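Local structure of MutT/nudix family protein (Enterococcus faecalis, 2FML) at the interface of chains A and B. The protein is of unknown function but belongs to the Nudix family, whose members commonly hydrolyse nucleoside diphosphates linked to another group, and carries an NrtR-like winged-helix domain that may bind DNA. Coordinates in Å, arbitrary orientation; residue numbers count along the deposited sequence, not the author numbering. Chains: chain A/B, MutT/nudix family protein.

Contact 1: the interface of chains A and B. Residues chain A 15-16; chain B 64-66, 69.
The last turn of helix 7-16 in chain A, at A:Glu15 and A:Arg16, sets its carbonyl end on the loop of chain B that follows strand 55-63, a case of helix capping supplied by a partner subunit. Carbonyl O of A:Glu15 is the shared acceptor. The backbone N of B:His66 donates to O of A:Glu15 at 2.8 Å, tilted 34° from the carbonyl plane. B:Arg69 adds a second bond, with NE 3.3 Å from O of A:Glu15 and nearly straight, 169° at the hydrogen; the acceptor lies in the guanidinium plane. The neighbouring NH2 of B:Arg69 makes at best a weak bond to the same oxygen. The oxygen thus accepts from both a backbone N-H and a guanidinium N-H, and the negative end of the helix dipole may suit the guanidinium. Carbonyl O of A:Arg16 sits differently, above the guanidinium face near its rim, 3.2 Å from NE of B:Arg69. The side chain of A:Arg16 leaves with CG anti to its carbonyl carbon (chi1 -59°) and runs extended to NE. This course brings its CG to 3.5 Å from O of B:Lys64. Farther out it passes obliquely over the lysine: NH1 of A:Arg16 meets CD of B:Lys64 at 3.6 Å and lies 5.0 Å from NZ of B:Lys64, both groups probably positive. The site thus ties the N-terminal helix of one subunit to the Nudix domain of the other, possibly stabilising a dimer.

Contact 2: the interface of chains A and B. Residues chain A 20, 23-24; chain B 66-67, 119-120.
A:Leu20, A:Phe23 and A:Leu24 lie along the start of helix 20-27 and face two loop segments of chain B, B:His66-B:Pro67, joined by a cis peptide bond, and B:Pro119-B:Arg120. The contact illustrates how an apolar patch can be built around one aromatic ring. A:Phe23 has CG anti to its backbone N (chi1 170°), which extends the ring away from the helix and over the loop. Its face rests on the CB methylene of B:His66, CG of A:Phe23 lying 3.7 Å from that CB, offset toward the rim, and the two side chains run antiparallel alongside one another. One outer edge of the ring, at CE1, meets the proline, CE1 of A:Phe23 standing 3.8 Å from CD of B:Pro67. CG of B:Arg120 touches the same ring at its edge, in plane. Behind this methylene the arginine may be steadied within its own chain, since B:Pro67 CD lies over one face of the guanidinium of B:Arg120, offset toward the rim. A:Leu20 takes the imidazole instead: its CB covers one face of the B:His66 ring near the rim, 3.8 Å from NE2 of B:His66. The methyl CD1 of A:Leu20 meets CB of B:Pro67 at 4.0 Å. On the far side A:Leu24 meets B:Pro119 at about a right angle, and its branch CD2 comes to 4.0 Å from both CB and O of B:Pro119.

Contact 3: the interface of chains A and B. Residues chain A 14-15, 17-20; chain B 66-67, 69.
A:Ala18, in the short linker between helices 7-16 and 20-27, turns its carbonyl toward B:His66 and B:Arg69, which places the linker against the B:His66 and B:Arg69 side chains. Polar approaches come first. Carbonyl O of A:Ala18 lies at the edge of the B:His66 imidazole, in its plane, 3.6 Å from both ND1 and CE1 of B:His66, a long approach and not a firm bond. The same oxygen is modelled too close to the terminal nitrogen NH2 of B:Arg69 for a real interaction; the carbonyl and the guanidinium are probably neighbours, but their exact separation is doubtful. NE of the same guanidinium is held by O of A:Glu15.

Face contact of tilted groups is the second kind. The bend of B:Arg69 at chi3 (-82°) brings one guanidinium face against CE1 of B:His66, and the imidazole, its plane turned roughly 40° from that of the guanidinium, presents this corner over the guanidinium centre. The imidazole is itself sandwiched, with CB of B:Arg69 3.3 Å above one face, offset toward the rim of the ring, and, opposite, A:Leu20 across the interface. Both sides probably limit the tilt of the ring, one interface residue buttressing another.

Van der Waals contact with the linker completes the set. The backbone of A:Ser19 skirts the imidazole, its carbonyl carbon C lying 3.8 Å from CE1 of B:His66.

Contact 1: the interface of chains A and B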
loop_
_atom_site.group_PDB
_atom_site.type_symbol
_atom_site.label_atom_id
_atom_site.label_comp_id
_atom_site.label_asym_id
_atom_site.label_seq_id
_atom_site.Cartn_x
_atom_site.Cartn_y
_atom_site.Cartn_z
ATOM N N GLU A 15 23.163 22.269 7.874
ATOM C CA GLU A 15 22.838 21.225 6.852
ATOM C C GLU A 15 24.056 20.522 6.237
ATOM O O GLU A 15 24.103 19.316 6.114
ATOM C CB GLU A 15 21.915 21.801 5.777
ATOM C CG GLU A 15 20.682 22.416 6.445
ATOM C CD GLU A 15 19.715 23.077 5.478
ATOM O OE1 GLU A 15 20.097 23.341 4.319
ATOM O OE2 GLU A 15 18.568 23.377 5.894
ATOM N N ARG A 16 25.069 21.308 5.917
ATOM C CA ARG A 16 26.166 20.902 5.045
ATOM C C ARG A 16 27.561 20.757 5.655
ATOM O O ARG A 16 28.409 20.093 5.060
ATOM C CB ARG A 16 26.223 21.895 3.893
ATOM C CG ARG A 16 24.917 21.890 3.159
ATOM C CD ARG A 16 24.911 22.822 2.027
ATOM N NE ARG A 16 23.775 22.522 1.146
ATOM C CZ ARG A 16 23.247 23.373 0.262
ATOM N NH1 ARG A 16 22.243 22.970 -0.508
ATOM N NH2 ARG A 16 23.708 24.631 0.152
ATOM N N LYS B 64 22.274 16.915 -0.492
ATOM C CA LYS B 64 23.301 17.914 -0.158
ATOM C C LYS B 64 23.816 18.364 1.270
ATOM O O LYS B 64 24.917 18.931 1.293
ATOM C CB LYS B 64 22.985 19.220 -0.937
ATOM C CG LYS B 64 23.269 19.177 -2.477
ATOM C CD LYS B 64 23.619 20.654 -2.912
ATOM C CE LYS B 64 24.760 20.626 -3.986
ATOM N NZ LYS B 64 25.671 21.796 -3.925
ATOM N N GLY B 65 23.170 18.289 2.433
ATOM C CA GLY B 65 21.786 18.225 2.779
ATOM C C GLY B 65 21.540 17.404 4.051
ATOM O O GLY B 65 20.907 16.381 3.927
ATOM N N HIS B 66 22.008 17.731 5.252
ATOM C CA HIS B 66 21.438 16.956 6.448
ATOM C C HIS B 66 19.915 17.070 6.675
ATOM O O HIS B 66 19.309 18.118 6.326
ATOM C CB HIS B 66 22.115 17.224 7.778
ATOM C CG HIS B 66 23.239 16.277 8.060
ATOM N ND1 HIS B 66 24.409 16.683 8.659
ATOM C CD2 HIS B 66 23.398 14.963 7.737
ATOM C CE1 HIS B 66 25.220 15.643 8.736
ATOM N NE2 HIS B 66 24.624 14.592 8.179
ATOM N N ARG B 69 22.909 13.681 4.802
ATOM C CA ARG B 69 23.869 14.335 3.881
ATOM C C ARG B 69 24.615 13.245 3.086
ATOM O O ARG B 69 25.268 12.344 3.684
ATOM C CB ARG B 69 24.871 15.175 4.693
ATOM C CG ARG B 69 25.594 16.355 3.990
ATOM C CD ARG B 69 26.996 16.640 4.665
ATOM N NE ARG B 69 26.758 17.432 5.815
ATOM C CZ ARG B 69 27.458 17.518 6.936
ATOM N NH1 ARG B 69 28.526 16.794 7.215
ATOM N NH2 ARG B 69 26.963 18.355 7.823
#

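Contact 2: the interface of chains A and B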
loop_
_atom_site.group_PDB
_atom_site.type_symbol
_atom_site.label_atom_id
_atom_site.label_comp_id
_atom_site.label_asym_id
_atom_site.label_seq_id
_atom_site.Cartn_x
_atom_site.Cartn_y
_atom_site.Cartn_z
ATOM N N LEU A 20 25.682 15.389 12.141
ATOM C CA LEU A 20 24.309 15.102 12.403
ATOM C C LEU A 20 23.531 15.258 13.776
ATOM O O LEU A 20 22.494 15.892 13.729
ATOM C CB LEU A 20 24.018 13.705 11.842
ATOM C CG LEU A 20 22.611 13.107 12.061
ATOM C CD1 LEU A 20 21.587 13.754 11.174
ATOM C CD2 LEU A 20 22.653 11.549 11.786
ATOM N N PHE A 23 23.493 19.187 13.707
ATOM C CA PHE A 23 22.390 19.513 12.785
ATOM C C PHE A 23 21.155 19.517 13.648
ATOM O O PHE A 23 20.346 20.424 13.565
ATOM C CB PHE A 23 22.222 18.616 11.578
ATOM C CG PHE A 23 20.945 18.907 10.872
ATOM C CD1 PHE A 23 19.883 17.987 10.908
ATOM C CD2 PHE A 23 20.739 20.174 10.240
ATOM C CE1 PHE A 23 18.670 18.317 10.317
ATOM C CE2 PHE A 23 19.513 20.476 9.613
ATOM C CZ PHE A 23 18.499 19.536 9.628
ATOM N N LEU A 24 20.924 18.463 14.413
ATOM C CA LEU A 24 19.643 17.945 14.712
ATOM C C LEU A 24 19.407 18.776 16.027
ATOM O O LEU A 24 18.299 19.179 16.335
ATOM C CB LEU A 24 19.717 16.489 15.114
ATOM C CG LEU A 24 19.372 15.514 13.966
ATOM C CD1 LEU A 24 19.302 14.129 14.587
ATOM C CD2 LEU A 24 18.078 15.923 13.296
ATOM N N HIS B 66 22.008 17.731 5.252
ATOM C CA HIS B 66 21.438 16.956 6.448
ATOM C C HIS B 66 19.915 17.070 6.675
ATOM O O HIS B 66 19.309 18.118 6.326
ATOM C CB HIS B 66 22.115 17.224 7.778
ATOM C CG HIS B 66 23.239 16.277 8.060
ATOM N ND1 HIS B 66 24.409 16.683 8.659
ATOM C CD2 HIS B 66 23.398 14.963 7.737
ATOM C CE1 HIS B 66 25.220 15.643 8.736
ATOM N NE2 HIS B 66 24.624 14.592 8.179
ATOM N N PRO B 67 19.271 15.981 7.221
ATOM C CA PRO B 67 19.840 14.682 7.648
ATOM C C PRO B 67 20.174 13.775 6.438
ATOM O O PRO B 67 19.627 14.000 5.312
ATOM C CB PRO B 67 18.705 14.058 8.455
ATOM C CG PRO B 67 17.377 14.599 7.706
ATOM C CD PRO B 67 17.807 16.032 7.402
ATOM N N PRO B 119 14.285 12.199 11.218
ATOM C CA PRO B 119 14.637 12.728 12.578
ATOM C C PRO B 119 14.317 14.212 12.794
ATOM O O PRO B 119 14.345 14.720 13.937
ATOM C CB PRO B 119 16.138 12.449 12.684
ATOM C CG PRO B 119 16.636 12.458 11.228
ATOM C CD PRO B 119 15.478 11.901 10.385
ATOM N N ARG B 120 13.954 14.921 11.736
ATOM C CA ARG B 120 13.504 16.321 11.909
ATOM C C ARG B 120 12.140 16.406 12.589
ATOM O O ARG B 120 11.849 17.370 13.271
ATOM C CB ARG B 120 13.488 17.064 10.566
ATOM C CG ARG B 120 14.872 17.293 9.936
ATOM C CD ARG B 120 14.746 17.856 8.512
ATOM N NE ARG B 120 14.283 16.853 7.625
ATOM C CZ ARG B 120 14.229 16.947 6.285
ATOM N NH1 ARG B 120 14.667 18.032 5.666
ATOM N NH2 ARG B 120 13.787 15.923 5.564
#

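Contact 3: the interface of chains A and B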
loop_
_atom_site.group_PDB
_atom_site.type_symbol
_atom_site.label_atom_id
_atom_site.label_comp_id
_atom_site.label_asym_id
_atom_site.label_seq_id
_atom_site.Cartn_x
_atom_site.Cartn_y
_atom_site.Cartn_z
ATOM N N TYR A 14 24.801 24.326 9.166
ATOM C CA TYR A 14 24.212 23.204 9.920
ATOM C C TYR A 14 23.790 22.002 9.031
ATOM O O TYR A 14 24.034 20.852 9.424
ATOM C CB TYR A 14 23.080 23.682 10.847
ATOM C CG TYR A 14 23.645 24.396 12.119
ATOM C CD1 TYR A 14 23.664 25.817 12.250
ATOM C CD2 TYR A 14 24.222 23.641 13.139
ATOM C CE1 TYR A 14 24.213 26.455 13.400
ATOM C CE2 TYR A 14 24.770 24.266 14.291
ATOM C CZ TYR A 14 24.759 25.650 14.429
ATOM O OH TYR A 14 25.377 26.144 15.588
ATOM N N GLU A 15 23.163 22.269 7.874
ATOM C CA GLU A 15 22.838 21.225 6.852
ATOM C C GLU A 15 24.056 20.522 6.237
ATOM O O GLU A 15 24.103 19.316 6.114
ATOM C CB GLU A 15 21.915 21.801 5.777
ATOM C CG GLU A 15 20.682 22.416 6.445
ATOM C CD GLU A 15 19.715 23.077 5.478
ATOM O OE1 GLU A 15 20.097 23.341 4.319
ATOM O OE2 GLU A 15 18.568 23.377 5.894
ATOM N N GLN A 17 27.832 21.399 6.799
ATOM C CA GLN A 17 29.166 21.306 7.447
ATOM C C GLN A 17 29.127 20.543 8.780
ATOM O O GLN A 17 30.036 19.734 9.082
ATOM C CB GLN A 17 29.754 22.700 7.763
ATOM C CG GLN A 17 30.651 23.353 6.697
ATOM C CD GLN A 17 29.858 23.799 5.467
ATOM O OE1 GLN A 17 30.124 23.351 4.322
ATOM N NE2 GLN A 17 28.881 24.688 5.683
ATOM N N ALA A 18 28.101 20.849 9.584
ATOM C CA ALA A 18 27.950 20.328 10.941
ATOM C C ALA A 18 27.799 18.821 10.892
ATOM O O ALA A 18 27.440 18.282 9.853
ATOM C CB ALA A 18 26.706 20.970 11.642
ATOM N N SER A 19 28.010 18.138 12.017
ATOM C CA SER A 19 27.699 16.718 12.096
ATOM C C SER A 19 26.180 16.602 12.261
ATOM O O SER A 19 25.483 17.580 12.533
ATOM C CB SER A 19 28.340 16.105 13.319
ATOM O OG SER A 19 27.699 16.661 14.434
ATOM N N LEU A 20 25.682 15.389 12.141
ATOM C CA LEU A 20 24.309 15.102 12.403
ATOM C C LEU A 20 23.531 15.258 13.776
ATOM O O LEU A 20 22.494 15.892 13.729
ATOM C CB LEU A 20 24.018 13.705 11.842
ATOM C CG LEU A 20 22.611 13.107 12.061
ATOM C CD1 LEU A 20 21.587 13.754 11.174
ATOM C CD2 LEU A 20 22.653 11.549 11.786
ATOM N N HIS B 66 22.008 17.731 5.252
ATOM C CA HIS B 66 21.438 16.956 6.448
ATOM C C HIS B 66 19.915 17.070 6.675
ATOM O O HIS B 66 19.309 18.118 6.326
ATOM C CB HIS B 66 22.115 17.224 7.778
ATOM C CG HIS B 66 23.239 16.277 8.060
ATOM N ND1 HIS B 66 24.409 16.683 8.659
ATOM C CD2 HIS B 66 23.398 14.963 7.737
ATOM C CE1 HIS B 66 25.220 15.643 8.736
ATOM N NE2 HIS B 66 24.624 14.592 8.179
ATOM N N PRO B 67 19.271 15.981 7.221
ATOM C CA PRO B 67 19.840 14.682 7.648
ATOM C C PRO B 67 20.174 13.775 6.438
ATOM O O PRO B 67 19.627 14.000 5.312
ATOM C CB PRO B 67 18.705 14.058 8.455
ATOM C CG PRO B 67 17.377 14.599 7.706
ATOM C CD PRO B 67 17.807 16.032 7.402
ATOM N N ARG B 69 22.909 13.681 4.802
ATOM C CA ARG B 69 23.869 14.335 3.881
ATOM C C ARG B 69 24.615 13.245 3.086
ATOM O O ARG B 69 25.268 12.344 3.684
ATOM C CB ARG B 69 24.871 15.175 4.693
ATOM C CG ARG B 69 25.594 16.355 3.990
ATOM C CD ARG B 69 26.996 16.640 4.665
ATOM N NE ARG B 69 26.758 17.432 5.815
ATOM C CZ ARG B 69 27.458 17.518 6.936
ATOM N NH1 ARG B 69 28.526 16.794 7.215
ATOM N NH2 ARG B 69 26.963 18.355 7.823
#

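The three contacts form one continuous patch. Between the centres of their C-alpha atoms, contact 1 and contact 2 are about 8 Å apart, contact 1 and contact 3 about 5 Å, and contact 2 and contact 3 about 6 Å. B:His66 belongs to all of them; A:Glu15 and B:Arg69 join contact 1 to contact 3, and A:Leu20 and B:Pro67 join contact 3 to contact 2. Polar capping thus grades into apolar packing along the N-terminal helical pair. The two-fold symmetry repeats the patch with the chains exchanged, consistent with a dimer in which each N-terminal helical segment packs on the partner, although the structure alone does not prove that dimer in solution.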